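Local coordinates for protein putative Phosphoglycerate mutase (Plasmodium falciparum, PDB 3EOZ) that probably works as a histidine phosphatase of the phosphoglycerate mutase family, removing phosphate from phosphoserine and phosphothreonine in proteins, at residues 24-29 and 150-155; 58-63 and 182-187; 67-72 and 89-94; 72-77 and 96-101; 130-135 and 159-164. All coordinates share one frame; numbering follows the deposited sequence.

Interaction 1 of 5, residues 24-29 and 150-155; sequences IILVRH and QLVICH
Two neighbouring parallel strands at the heart of the histidine phosphatase sheet, 24-28 and 150-154, meet here, and Arg28 and His29 at the end of the first belong to the Arg-His-Gly signature of the family. Three backbone hydrogen bonds join them: Val152 N to Ile25 O (3.0 Å), Val27 N to Val152 O (2.9 Å) and Cys154 N to Val27 O (2.8 Å). A water carries the pairing one step further, accepting from Ile25 N and donating to Gln150 O. On the face turned to helix 49-64, Ile25 and Leu151 lie side by side, CG2 of the isoleucine 3.6 Å from CD2 of Leu151. On the other face CD2 of Leu26 rests against CB of Val152, and helix 156-166 packs above through Phe162. His155 caps the following helix, its ND1 bonded to Asn157 N; a phosphate ion, probably from the crystallisation liquor, lies beside its ring. With CG anti to the carbonyl carbon (chi1 -60°), His29 lays one ring face beneath Cys154 O and His155 CA, the latter a CH-pi contact 4.2 Å from the centroid. ND1 of His29, buried without a polar partner in the model, meets Ile153 CG2 at the ring edge, 3.7 Å away.

Interaction 2 of 5, residues 58-63 and 182-187; sequences KKLKDI and CGITWL
Ile184 reaches from its strand into the flank of helix 58-63, and the tight part of this contact gathers round its terminal methyl. CD1 of Ile184 sits 3.8 Å from Leu60 CG, the two side chains sliding past each other in opposite directions, while Leu60 CD2 also touches the branch methyl CG2 of Ile184 at 4.0 Å. The same CD1 meets Ile63 CD1 tip to tip at 4.1 Å. No hydrogen bond crosses the interface, which is almost wholly apolar. Toward solvent the fit becomes looser. Lys59 lends only the root of its side chain, CG lying 3.9 Å from Ile184 CD1; a bend at chi2 (85°) then leads the ammonium end away from the strand. At the other end Ile63 passes alongside the partly exposed Trp186, with CG1 4.1 Å from CZ3 of the indole and the carbonyl oxygen of Ile63 near the ring edge. CG1 of Ile63 stands between its backbone N and carbonyl carbon (chi1 68°), letting CD1 extend to both Ile184 and Trp186. Helix 49-64 is thus laid against strand 182-189, where Gly183 and Ile184 form a classic beta bulge opposite Phe200 of strand 196-203, which adjoins Ile184 along with Ile25 of strand 22-28.

Interaction 3 of 5, residues 67-72 and 89-94; sequences KKVSVI and KYFPDA
Val69, Phe91 and Ala94 bury nearly equal areas and make up most of this contact between strand 68-72 and the loop 89-94. Both methyls of Val69 lie on the same side of the Phe91 ring: CG1 over its face, CG2 nearer the ring plane and just past the CD1-CE1 rim, 3.4 Å from CE1. The two side chains cross obliquely; Phe91 has CG anti to its carbonyl carbon (chi1 -50°), which directs the ring at the strand. Ala94 comes closer to the backbone: its CB is only 3.1 Å from Val69 O, a short approach, and 4.2 Å from Val69 CG1. Ile72 CD1 meets the same methyl at 4.3 Å. Phe91 and Ala94 are held as a pair by a type I beta turn, closed by Ala94 N bonding to Phe91 O (3.1 Å). Leu60 and Leu64 of helix 49-64 also pack on the phenylalanine. Such a turn, seated on strand 68-74 just before the chain enters strand 95-98, belongs to the return leg of a beta-alpha-beta crossover, here strand 68-74, helix 78-88 and strand 95-98.

Interaction 4 of 5, residues 72-77 and 96-101; sequences IYHSDM and LINDPN
His74 folds over the partner strand in this parallel pair, 72-74 with 96-98, the two strands of a beta-alpha-beta unit whose helix is 78-88. Backbone bonds run from Ile97 N to Ile72 O (2.9 Å), from His74 N to Ile97 O (3.1 Å) and from Asp99 N to His74 O (2.8 Å), the last almost straight at 171°. From CB of His74 the side chain turns to put CG between the backbone N and carbonyl carbon (chi1 63°), which swings the imidazole across strand 96-98. CG and CD2 pass over the carbonyl of Ile97, CD2 being 3.6 Å from its oxygen. CE1 comes near CB of Asn98, whose CA lies over the ring face, a CH-pi contact 4.1 Å from the centroid. Leu96 CB lies near the plane at the NE2 edge. ND1 donates to Ser75 O (2.7 Å), close to the ring plane, and this bond fixes the rotation of the imidazole. Helix 78-88 packs on this face through Lys81. On the other face Tyr73 and Ile97 lie side by side, and Tyr138 meets the tyrosine ring edge-to-face while its hydroxyl bonds Asp99 OD2. Both segments use side-chain turns: Ser75 OG accepts from Met77 N (a selenomethionine) in an ST turn, and in an Asx turn Asp99 OD1 is met from above its carboxylate plane by Asn101 N at 2.8 Å.

Interaction 5 of 5, residues 130-135 and 159-164; sequences RINKAY and IRYFLC. With PO4 (phosphate ion), chain D.
The rings of Tyr161, Phe162 and Tyr135 carry this helix crossing (-60°). Over one face of Tyr161 lies Ile131, whose CG1 stands 3.8 Å from the ring centroid in a CH-pi contact; Tyr135 CB is at the edge, 4.0 Å from Tyr161 CE1. With CG1 anti to its backbone N (chi1 -164°), Ile131 sets both branches against the tyrosine. The Phe162 ring has Ala134 CB at its edge, 4.0 Å from CZ, and its CE1 meets Tyr135 CA obliquely at 3.6 Å. Phe162 CD1 in turn lies at the edge of the Tyr135 ring, 3.7 Å from Tyr135 CD1. Near the plane of that ring its hydroxyl donates to O2 of a phosphate ion (2.8 Å), probably from the crystallisation liquor and also held by Arg165. Arg165 further bonds Asn132 OD1 and Tyr161 OH. Phe139 stacks with Tyr135 and meets Phe162 edge-to-face; this aromatic cluster, resting through Phe162 on Leu26 and Cys154, fits the helical cover on one face of the histidine phosphatase sheet.

Overall arrangement
Interaction 1 lies nearest the centre of the chain, and the other four all touch it. Interactions 1 and 4 are backbone-bonded pairs of parallel strands in one sheet, tied together where strand 68-74 bonds to strand 148-154; interaction 4 lies at the sheet's edge strand 95-98 and mixes polar turns with its strand pairing. Interactions 2, 3 and 5 instead rest on side-chain packing, with no hydrogen bond across them. Interactions 2 and 3 are partly buried and meet where Phe91 touches helix 49-64, whereas interaction 5 is buried and largely aromatic. Ile72 serves both interactions 3 and 4, and Asn101 joins interaction 4 to helix 114-139 of interaction 5.

Interaction 1 of 5, residues 24-29 and 150-155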
# COMPACT_ATOMS: atom_id res chain seq x y z
N ILE B 24 21.67 3.48 -0.89
CA ILE B 24 21.36 3.08 -2.24
C ILE B 24 20.38 4.09 -2.77
O ILE B 24 19.48 4.51 -2.04
CB ILE B 24 20.74 1.68 -2.29
CG1 ILE B 24 21.68 0.65 -1.62
CG2 ILE B 24 20.42 1.29 -3.74
CD1 ILE B 24 21.00 -0.42 -0.83
N ILE B 25 20.57 4.50 -4.02
CA ILE B 25 19.68 5.45 -4.64
C ILE B 25 19.20 4.93 -5.97
O ILE B 25 19.97 4.69 -6.87
CB ILE B 25 20.36 6.81 -4.83
CG1 ILE B 25 20.75 7.38 -3.46
CG2 ILE B 25 19.43 7.77 -5.54
CD1 ILE B 25 21.40 8.75 -3.53
N LEU B 26 17.89 4.77 -6.07
CA LEU B 26 17.26 4.27 -7.28
C LEU B 26 16.54 5.43 -7.95
O LEU B 26 15.89 6.21 -7.28
CB LEU B 26 16.27 3.15 -6.95
CG LEU B 26 16.80 1.96 -6.14
CD1 LEU B 26 15.76 0.79 -6.06
CD2 LEU B 26 18.17 1.48 -6.72
N VAL B 27 16.70 5.56 -9.26
CA VAL B 27 16.12 6.66 -10.01
C VAL B 27 15.36 6.09 -11.18
O VAL B 27 15.95 5.38 -11.98
CB VAL B 27 17.21 7.64 -10.51
CG1 VAL B 27 16.58 8.87 -11.18
CG2 VAL B 27 18.13 8.05 -9.34
N ARG B 28 14.06 6.37 -11.27
CA ARG B 28 13.18 5.90 -12.35
C ARG B 28 13.39 6.73 -13.63
O ARG B 28 13.82 7.88 -13.56
CB ARG B 28 11.71 5.95 -11.88
CG ARG B 28 10.64 5.82 -12.98
CD ARG B 28 9.31 5.22 -12.49
NE ARG B 28 8.59 6.06 -11.54
CZ ARG B 28 7.70 6.99 -11.87
NH1 ARG B 28 7.42 7.22 -13.14
NH2 ARG B 28 7.10 7.69 -10.92
N HIS B 29 13.08 6.15 -14.79
CA HIS B 29 13.01 6.89 -16.05
C HIS B 29 12.01 8.06 -15.96
O HIS B 29 10.91 7.92 -15.40
CB HIS B 29 12.57 5.98 -17.20
CG HIS B 29 13.48 4.82 -17.44
ND1 HIS B 29 14.74 4.75 -16.90
CD2 HIS B 29 13.31 3.69 -18.18
CE1 HIS B 29 15.31 3.61 -17.27
NE2 HIS B 29 14.46 2.95 -18.05
N GLN B 150 26.57 6.43 -5.72
CA GLN B 150 26.25 6.09 -7.11
C GLN B 150 24.73 6.13 -7.29
O GLN B 150 23.98 5.87 -6.35
CB GLN B 150 26.76 4.70 -7.50
CG GLN B 150 28.27 4.47 -7.39
CD GLN B 150 28.70 4.15 -5.99
OE1 GLN B 150 28.13 3.29 -5.35
NE2 GLN B 150 29.72 4.87 -5.49
N LEU B 151 24.30 6.45 -8.51
CA LEU B 151 22.89 6.52 -8.87
C LEU B 151 22.57 5.37 -9.78
O LEU B 151 23.23 5.17 -10.79
CB LEU B 151 22.59 7.83 -9.59
CG LEU B 151 22.86 9.11 -8.80
CD1 LEU B 151 22.62 10.34 -9.66
CD2 LEU B 151 21.99 9.17 -7.58
N VAL B 152 21.58 4.58 -9.40
CA VAL B 152 21.19 3.44 -10.21
C VAL B 152 19.91 3.84 -10.92
O VAL B 152 18.91 4.06 -10.28
CB VAL B 152 20.98 2.20 -9.34
CG1 VAL B 152 20.74 0.98 -10.19
CG2 VAL B 152 22.20 2.00 -8.47
N ILE B 153 19.97 3.98 -12.24
CA ILE B 153 18.78 4.34 -13.01
C ILE B 153 18.07 3.07 -13.43
O ILE B 153 18.70 2.13 -13.90
CB ILE B 153 19.09 5.22 -14.21
CG1 ILE B 153 19.79 6.49 -13.74
CG2 ILE B 153 17.81 5.57 -14.97
CD1 ILE B 153 19.98 7.48 -14.82
N CYS B 154 16.75 3.05 -13.23
CA CYS B 154 15.99 1.80 -13.26
C CYS B 154 14.68 1.90 -14.01
O CYS B 154 13.93 2.86 -13.87
CB CYS B 154 15.66 1.36 -11.83
SG CYS B 154 17.04 0.74 -10.88
N HIS B 155 14.40 0.87 -14.79
CA HIS B 155 13.06 0.62 -15.27
C HIS B 155 12.18 0.31 -14.06
O HIS B 155 12.66 -0.20 -13.03
CB HIS B 155 13.06 -0.57 -16.23
CG HIS B 155 11.77 -0.76 -16.96
ND1 HIS B 155 10.63 -1.23 -16.35
CD2 HIS B 155 11.45 -0.55 -18.26
CE1 HIS B 155 9.66 -1.31 -17.25
NE2 HIS B 155 10.13 -0.89 -18.41
O HOH W 1 23.45 3.75 -4.84

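Interaction 2 of 5, residues 58-63 and 182-187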
# COMPACT_ATOMS: atom_id res chain seq x y z
N LYS B 58 17.85 17.87 -11.30
CA LYS B 58 17.92 19.07 -10.47
C LYS B 58 17.79 18.70 -9.00
O LYS B 58 18.64 19.08 -8.18
CB LYS B 58 16.84 20.10 -10.88
N LYS B 59 16.76 17.92 -8.69
CA LYS B 59 16.48 17.47 -7.30
C LYS B 59 17.63 16.67 -6.70
O LYS B 59 17.99 16.88 -5.54
CB LYS B 59 15.21 16.62 -7.25
CG LYS B 59 14.64 16.46 -5.84
CD LYS B 59 13.76 17.65 -5.50
CE LYS B 59 13.61 17.86 -4.03
NZ LYS B 59 12.88 19.14 -3.83
N LEU B 60 18.16 15.74 -7.48
CA LEU B 60 19.34 14.97 -7.06
C LEU B 60 20.50 15.89 -6.70
O LEU B 60 21.09 15.75 -5.62
CB LEU B 60 19.75 13.97 -8.14
CG LEU B 60 18.76 12.82 -8.32
CD1 LEU B 60 18.83 12.21 -9.71
CD2 LEU B 60 18.99 11.76 -7.25
N LYS B 61 20.82 16.84 -7.58
CA LYS B 61 21.90 17.80 -7.29
C LYS B 61 21.62 18.55 -5.99
O LYS B 61 22.52 18.78 -5.19
CB LYS B 61 22.12 18.79 -8.45
N ASP B 62 20.35 18.90 -5.77
CA ASP B 62 19.98 19.59 -4.53
C ASP B 62 20.18 18.71 -3.30
O ASP B 62 20.75 19.16 -2.32
CB ASP B 62 18.55 20.12 -4.60
CG ASP B 62 18.42 21.33 -5.51
OD1 ASP B 62 19.47 21.94 -5.85
OD2 ASP B 62 17.28 21.69 -5.87
N ILE B 63 19.73 17.46 -3.36
CA ILE B 63 19.78 16.58 -2.18
C ILE B 63 21.15 15.93 -1.95
O ILE B 63 21.44 15.46 -0.85
CB ILE B 63 18.65 15.52 -2.21
CG1 ILE B 63 18.86 14.51 -3.33
CG2 ILE B 63 17.29 16.19 -2.37
CD1 ILE B 63 17.68 13.60 -3.53
N CYS B 182 6.99 7.67 -7.19
CA CYS B 182 8.26 8.29 -6.81
C CYS B 182 9.31 8.10 -7.89
O CYS B 182 9.42 7.00 -8.49
CB CYS B 182 8.78 7.69 -5.51
SG CYS B 182 7.69 7.94 -4.11
N GLY B 183 10.10 9.14 -8.11
CA GLY B 183 11.20 9.09 -9.07
C GLY B 183 12.56 8.90 -8.42
O GLY B 183 13.50 8.46 -9.09
N ILE B 184 12.68 9.24 -7.14
CA ILE B 184 13.91 8.99 -6.38
C ILE B 184 13.54 8.19 -5.14
O ILE B 184 12.63 8.55 -4.39
CB ILE B 184 14.65 10.31 -5.96
CG1 ILE B 184 14.91 11.24 -7.16
CG2 ILE B 184 15.95 10.01 -5.24
CD1 ILE B 184 15.30 12.68 -6.76
N THR B 185 14.26 7.11 -4.91
CA THR B 185 14.09 6.31 -3.73
C THR B 185 15.46 6.09 -3.16
O THR B 185 16.29 5.55 -3.79
CB THR B 185 13.50 4.99 -4.07
OG1 THR B 185 12.29 5.19 -4.75
CG2 THR B 185 13.19 4.25 -2.86
N TRP B 186 15.67 6.52 -1.94
CA TRP B 186 16.97 6.52 -1.34
C TRP B 186 16.96 5.74 -0.05
O TRP B 186 16.36 6.14 0.89
CB TRP B 186 17.36 7.97 -1.12
CG TRP B 186 18.61 8.23 -0.45
CD1 TRP B 186 19.38 7.35 0.18
CD2 TRP B 186 19.24 9.48 -0.30
NE1 TRP B 186 20.46 7.95 0.71
CE2 TRP B 186 20.40 9.28 0.43
CE3 TRP B 186 18.94 10.77 -0.72
CZ2 TRP B 186 21.26 10.29 0.74
CZ3 TRP B 186 19.79 11.77 -0.41
CH2 TRP B 186 20.94 11.53 0.32
N LEU B 187 17.64 4.61 0.01
CA LEU B 187 17.65 3.83 1.22
C LEU B 187 18.89 3.96 2.04
O LEU B 187 19.93 4.17 1.51
CB LEU B 187 17.48 2.38 0.88
CG LEU B 187 16.22 2.04 0.15
CD1 LEU B 187 16.37 2.53 -1.24
CD2 LEU B 187 15.99 0.58 0.18

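Interaction 3 of 5, residues 67-72 and 89-94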
# COMPACT_ATOMS: atom_id res chain seq x y z
N LYS B 67 28.43 16.22 -1.73
CA LYS B 67 28.73 14.80 -1.65
C LYS B 67 28.98 14.31 -3.07
O LYS B 67 28.31 14.75 -4.00
CB LYS B 67 27.62 14.02 -0.93
CG LYS B 67 28.01 13.57 0.51
CD LYS B 67 26.80 13.35 1.43
CE LYS B 67 27.16 12.40 2.61
NZ LYS B 67 25.96 11.91 3.36
N LYS B 68 29.97 13.43 -3.23
CA LYS B 68 30.46 13.08 -4.56
C LYS B 68 29.65 11.94 -5.18
O LYS B 68 29.50 10.89 -4.56
CB LYS B 68 31.94 12.68 -4.48
N VAL B 69 29.13 12.17 -6.39
CA VAL B 69 28.49 11.13 -7.19
C VAL B 69 29.48 10.60 -8.23
O VAL B 69 29.69 11.23 -9.26
CB VAL B 69 27.22 11.66 -7.92
CG1 VAL B 69 26.65 10.62 -8.86
CG2 VAL B 69 26.17 12.08 -6.91
N SER B 70 30.06 9.44 -7.98
CA SER B 70 31.10 8.89 -8.84
C SER B 70 30.60 8.15 -10.07
O SER B 70 31.24 8.20 -11.12
CB SER B 70 32.03 7.97 -8.03
OG SER B 70 31.32 6.93 -7.40
N VAL B 71 29.46 7.44 -9.94
CA VAL B 71 28.91 6.65 -11.06
C VAL B 71 27.40 6.81 -11.20
O VAL B 71 26.70 6.93 -10.22
CB VAL B 71 29.20 5.15 -10.90
CG1 VAL B 71 28.84 4.39 -12.19
CG2 VAL B 71 30.65 4.91 -10.49
N ILE B 72 26.92 6.79 -12.43
CA ILE B 72 25.52 6.72 -12.73
C ILE B 72 25.35 5.45 -13.57
O ILE B 72 25.90 5.36 -14.67
CB ILE B 72 25.07 7.96 -13.51
CG1 ILE B 72 25.24 9.22 -12.66
CG2 ILE B 72 23.61 7.83 -13.92
CD1 ILE B 72 24.98 10.52 -13.41
N LYS B 89 24.41 15.95 -16.79
CA LYS B 89 24.54 17.40 -16.71
C LYS B 89 24.71 17.92 -15.29
O LYS B 89 25.48 18.85 -15.08
CB LYS B 89 23.33 18.09 -17.36
N TYR B 90 24.02 17.33 -14.32
CA TYR B 90 24.05 17.85 -12.94
C TYR B 90 25.24 17.31 -12.13
O TYR B 90 25.56 17.82 -11.05
CB TYR B 90 22.70 17.59 -12.26
CG TYR B 90 21.56 18.25 -13.02
CD1 TYR B 90 21.11 19.52 -12.68
CD2 TYR B 90 20.97 17.62 -14.11
CE1 TYR B 90 20.09 20.15 -13.40
CE2 TYR B 90 19.96 18.23 -14.83
CZ TYR B 90 19.52 19.49 -14.47
OH TYR B 90 18.51 20.10 -15.19
N PHE B 91 25.89 16.28 -12.66
CA PHE B 91 27.10 15.69 -12.06
C PHE B 91 28.11 15.43 -13.20
O PHE B 91 28.29 14.29 -13.65
CB PHE B 91 26.77 14.40 -11.29
CG PHE B 91 25.62 14.53 -10.31
CD1 PHE B 91 25.86 14.79 -8.97
CD2 PHE B 91 24.31 14.37 -10.74
CE1 PHE B 91 24.80 14.91 -8.07
CE2 PHE B 91 23.26 14.49 -9.85
CZ PHE B 91 23.50 14.76 -8.51
N PRO B 92 28.76 16.51 -13.69
CA PRO B 92 29.65 16.38 -14.86
C PRO B 92 30.86 15.48 -14.58
O PRO B 92 31.35 14.82 -15.50
CB PRO B 92 30.09 17.82 -15.14
CG PRO B 92 29.26 18.70 -14.21
CD PRO B 92 28.89 17.84 -13.06
N ASP B 93 31.29 15.43 -13.32
CA ASP B 93 32.42 14.59 -12.92
C ASP B 93 32.09 13.09 -12.80
O ASP B 93 32.97 12.29 -12.46
CB ASP B 93 32.97 15.10 -11.57
N ALA B 94 30.85 12.69 -13.06
CA ALA B 94 30.43 11.32 -12.80
C ALA B 94 30.52 10.47 -14.06
O ALA B 94 30.23 10.93 -15.16
CB ALA B 94 29.02 11.31 -12.24

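Interaction 4 of 5, residues 72-77 and 96-101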
# COMPACT_ATOMS: atom_id res chain seq x y z
N ILE B 72 26.92 6.79 -12.43
CA ILE B 72 25.52 6.72 -12.73
C ILE B 72 25.35 5.45 -13.57
O ILE B 72 25.90 5.36 -14.67
CB ILE B 72 25.07 7.96 -13.51
CG1 ILE B 72 25.24 9.22 -12.66
CG2 ILE B 72 23.61 7.83 -13.92
CD1 ILE B 72 24.98 10.52 -13.41
N TYR B 73 24.62 4.47 -13.05
CA TYR B 73 24.42 3.20 -13.76
C TYR B 73 23.15 3.19 -14.57
O TYR B 73 22.19 3.88 -14.22
CB TYR B 73 24.37 2.04 -12.78
CG TYR B 73 25.64 1.82 -12.02
CD1 TYR B 73 25.80 2.31 -10.73
CD2 TYR B 73 26.69 1.13 -12.59
CE1 TYR B 73 26.97 2.09 -10.01
CE2 TYR B 73 27.86 0.91 -11.89
CZ TYR B 73 28.00 1.40 -10.60
OH TYR B 73 29.16 1.18 -9.91
N HIS B 74 23.12 2.42 -15.65
CA HIS B 74 21.91 2.33 -16.46
C HIS B 74 21.89 1.09 -17.32
O HIS B 74 22.89 0.39 -17.44
CB HIS B 74 21.77 3.58 -17.34
CG HIS B 74 22.89 3.74 -18.33
ND1 HIS B 74 22.90 3.10 -19.55
CD2 HIS B 74 24.04 4.46 -18.26
CE1 HIS B 74 24.01 3.41 -20.19
NE2 HIS B 74 24.71 4.23 -19.43
N SER B 75 20.74 0.81 -17.91
CA SER B 75 20.58 -0.36 -18.77
C SER B 75 21.01 -0.05 -20.22
O SER B 75 21.42 1.06 -20.52
CB SER B 75 19.12 -0.80 -18.76
OG SER B 75 18.34 0.08 -19.57
N ASP B 76 20.87 -1.03 -21.11
CA ASP B 76 21.09 -0.84 -22.54
C ASP B 76 20.01 0.01 -23.20
O ASP B 76 20.25 0.51 -24.29
CB ASP B 76 21.09 -2.18 -23.27
CG ASP B 76 22.31 -3.02 -22.96
OD1 ASP B 76 23.27 -2.46 -22.40
OD2 ASP B 76 22.29 -4.22 -23.28
N MSE B 77 18.85 0.15 -22.57
CA MSE B 77 17.70 0.81 -23.21
C MSE B 77 17.97 2.26 -23.48
O MSE B 77 18.54 2.97 -22.63
CB MSE B 77 16.45 0.73 -22.34
CG MSE B 77 15.66 -0.55 -22.45
SE MSE B 77 16.69 -2.12 -22.02
CE MSE B 77 16.60 -3.02 -23.76
N LEU B 96 29.20 7.54 -16.49
CA LEU B 96 28.07 6.72 -16.89
C LEU B 96 28.55 5.31 -17.15
O LEU B 96 29.43 5.11 -17.96
CB LEU B 96 27.40 7.29 -18.14
CG LEU B 96 26.45 8.49 -17.91
CD1 LEU B 96 26.98 9.42 -16.85
CD2 LEU B 96 26.20 9.27 -19.19
N ILE B 97 28.01 4.33 -16.43
CA ILE B 97 28.34 2.92 -16.67
C ILE B 97 27.11 2.13 -17.08
O ILE B 97 26.08 2.18 -16.41
CB ILE B 97 29.02 2.24 -15.47
CG1 ILE B 97 30.49 2.64 -15.40
CG2 ILE B 97 28.96 0.71 -15.61
CD1 ILE B 97 30.71 4.10 -15.18
N ASN B 98 27.24 1.38 -18.18
CA ASN B 98 26.20 0.53 -18.73
C ASN B 98 26.23 -0.83 -18.07
O ASN B 98 27.28 -1.47 -18.03
CB ASN B 98 26.42 0.37 -20.24
CG ASN B 98 25.30 -0.41 -20.94
OD1 ASN B 98 24.89 -1.48 -20.49
ND2 ASN B 98 24.81 0.12 -22.05
N ASP B 99 25.08 -1.28 -17.56
CA ASP B 99 24.95 -2.59 -16.93
C ASP B 99 23.78 -3.30 -17.59
O ASP B 99 22.63 -3.02 -17.27
CB ASP B 99 24.73 -2.47 -15.42
CG ASP B 99 24.68 -3.83 -14.71
OD1 ASP B 99 24.69 -4.86 -15.41
OD2 ASP B 99 24.64 -3.86 -13.45
N PRO B 100 24.07 -4.22 -18.52
CA PRO B 100 22.99 -4.99 -19.15
C PRO B 100 22.13 -5.80 -18.16
O PRO B 100 21.01 -6.17 -18.51
CB PRO B 100 23.74 -5.94 -20.12
CG PRO B 100 25.14 -5.86 -19.78
CD PRO B 100 25.38 -4.55 -19.10
N ASN B 101 22.65 -6.07 -16.96
CA ASN B 101 21.86 -6.70 -15.89
C ASN B 101 20.66 -5.84 -15.39
O ASN B 101 19.71 -6.40 -14.84
CB ASN B 101 22.75 -7.09 -14.71
CG ASN B 101 23.61 -8.32 -15.01
OD1 ASN B 101 23.26 -9.14 -15.86
ND2 ASN B 101 24.70 -8.47 -14.27

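Interaction 5 of 5, residues 130-135 and 159-164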
# COMPACT_ATOMS: atom_id res chain seq x y z
N ARG B 130 20.14 -12.64 -14.00
CA ARG B 130 20.58 -11.29 -14.32
C ARG B 130 20.11 -10.26 -13.32
O ARG B 130 20.91 -9.48 -12.80
CB ARG B 130 20.11 -10.88 -15.71
CG ARG B 130 20.90 -11.47 -16.85
CD ARG B 130 20.35 -10.99 -18.18
NE ARG B 130 20.06 -12.11 -19.07
CZ ARG B 130 20.96 -12.77 -19.81
NH1 ARG B 130 20.57 -13.79 -20.57
NH2 ARG B 130 22.25 -12.43 -19.81
N ILE B 131 18.80 -10.24 -13.06
CA ILE B 131 18.22 -9.31 -12.11
C ILE B 131 18.74 -9.59 -10.67
O ILE B 131 19.02 -8.63 -9.89
CB ILE B 131 16.67 -9.28 -12.20
CG1 ILE B 131 16.11 -8.04 -11.50
CG2 ILE B 131 16.05 -10.54 -11.63
CD1 ILE B 131 16.53 -6.73 -12.14
N ASN B 132 18.91 -10.87 -10.34
CA ASN B 132 19.51 -11.25 -9.07
C ASN B 132 20.94 -10.74 -8.92
O ASN B 132 21.34 -10.31 -7.85
CB ASN B 132 19.53 -12.76 -8.87
CG ASN B 132 20.02 -13.14 -7.49
OD1 ASN B 132 19.26 -13.08 -6.52
ND2 ASN B 132 21.29 -13.51 -7.38
N LYS B 133 21.70 -10.84 -10.01
CA LYS B 133 23.05 -10.34 -10.07
C LYS B 133 23.09 -8.82 -9.87
O LYS B 133 23.93 -8.33 -9.15
CB LYS B 133 23.69 -10.74 -11.41
CG LYS B 133 25.17 -10.30 -11.58
CD LYS B 133 26.04 -10.72 -10.40
CE LYS B 133 27.53 -10.45 -10.64
NZ LYS B 133 27.88 -9.02 -10.53
N ALA B 134 22.18 -8.09 -10.51
CA ALA B 134 22.10 -6.65 -10.31
C ALA B 134 21.71 -6.30 -8.88
O ALA B 134 22.26 -5.36 -8.28
CB ALA B 134 21.10 -6.03 -11.28
N TYR B 135 20.76 -7.05 -8.33
CA TYR B 135 20.30 -6.81 -6.97
C TYR B 135 21.46 -6.89 -6.00
O TYR B 135 21.63 -6.03 -5.15
CB TYR B 135 19.20 -7.82 -6.57
CG TYR B 135 18.73 -7.62 -5.15
CD1 TYR B 135 17.96 -6.51 -4.81
CD2 TYR B 135 19.08 -8.52 -4.15
CE1 TYR B 135 17.54 -6.31 -3.50
CE2 TYR B 135 18.66 -8.33 -2.83
CZ TYR B 135 17.90 -7.23 -2.51
OH TYR B 135 17.49 -7.02 -1.22
N ILE B 159 13.02 -1.42 -10.43
CA ILE B 159 12.73 -0.80 -9.13
C ILE B 159 11.76 -1.63 -8.27
O ILE B 159 11.91 -1.72 -7.03
CB ILE B 159 12.13 0.63 -9.26
CG1 ILE B 159 13.15 1.57 -9.89
CG2 ILE B 159 11.77 1.17 -7.89
CD1 ILE B 159 12.91 3.08 -9.67
N ARG B 160 10.77 -2.21 -8.92
CA ARG B 160 9.77 -3.02 -8.25
C ARG B 160 10.39 -4.26 -7.66
O ARG B 160 10.17 -4.55 -6.48
CB ARG B 160 8.66 -3.42 -9.22
CG ARG B 160 7.49 -4.08 -8.54
CD ARG B 160 6.26 -4.12 -9.41
NE ARG B 160 6.48 -4.97 -10.58
CZ ARG B 160 6.22 -4.61 -11.84
NH1 ARG B 160 5.73 -3.40 -12.12
NH2 ARG B 160 6.46 -5.48 -12.82
N TYR B 161 11.15 -4.99 -8.46
CA TYR B 161 11.85 -6.19 -8.00
C TYR B 161 12.77 -5.82 -6.83
O TYR B 161 12.66 -6.39 -5.76
CB TYR B 161 12.64 -6.85 -9.13
CG TYR B 161 13.49 -8.04 -8.71
CD1 TYR B 161 14.74 -7.86 -8.15
CD2 TYR B 161 13.05 -9.36 -8.92
CE1 TYR B 161 15.52 -8.95 -7.76
CE2 TYR B 161 13.81 -10.45 -8.54
CZ TYR B 161 15.05 -10.24 -7.96
OH TYR B 161 15.83 -11.31 -7.57
N PHE B 162 13.64 -4.84 -7.02
CA PHE B 162 14.55 -4.40 -5.95
C PHE B 162 13.83 -4.11 -4.64
O PHE B 162 14.24 -4.59 -3.59
CB PHE B 162 15.34 -3.14 -6.36
CG PHE B 162 16.41 -3.38 -7.42
CD1 PHE B 162 16.81 -4.67 -7.79
CD2 PHE B 162 17.01 -2.30 -8.05
CE1 PHE B 162 17.79 -4.87 -8.75
CE2 PHE B 162 18.00 -2.49 -9.01
CZ PHE B 162 18.39 -3.78 -9.36
N LEU B 163 12.77 -3.33 -4.70
CA LEU B 163 12.14 -2.83 -3.48
C LEU B 163 11.25 -3.88 -2.85
O LEU B 163 11.22 -4.01 -1.63
CB LEU B 163 11.38 -1.54 -3.74
CG LEU B 163 12.26 -0.32 -4.05
CD1 LEU B 163 11.40 0.91 -4.32
CD2 LEU B 163 13.20 -0.04 -2.91
N CYS B 164 10.53 -4.64 -3.67
CA CYS B 164 9.76 -5.77 -3.11
C CYS B 164 10.69 -6.68 -2.32
O CYS B 164 10.37 -7.12 -1.20
CB CYS B 164 9.02 -6.57 -4.20
SG CYS B 164 7.55 -5.75 -4.85
P PO4 D . 17.37 -10.49 0.49
O1 PO4 D . 16.74 -11.08 1.74
O2 PO4 D . 17.69 -9.03 0.73
O3 PO4 D . 18.64 -11.24 0.21
O4 PO4 D . 16.43 -10.72 -0.67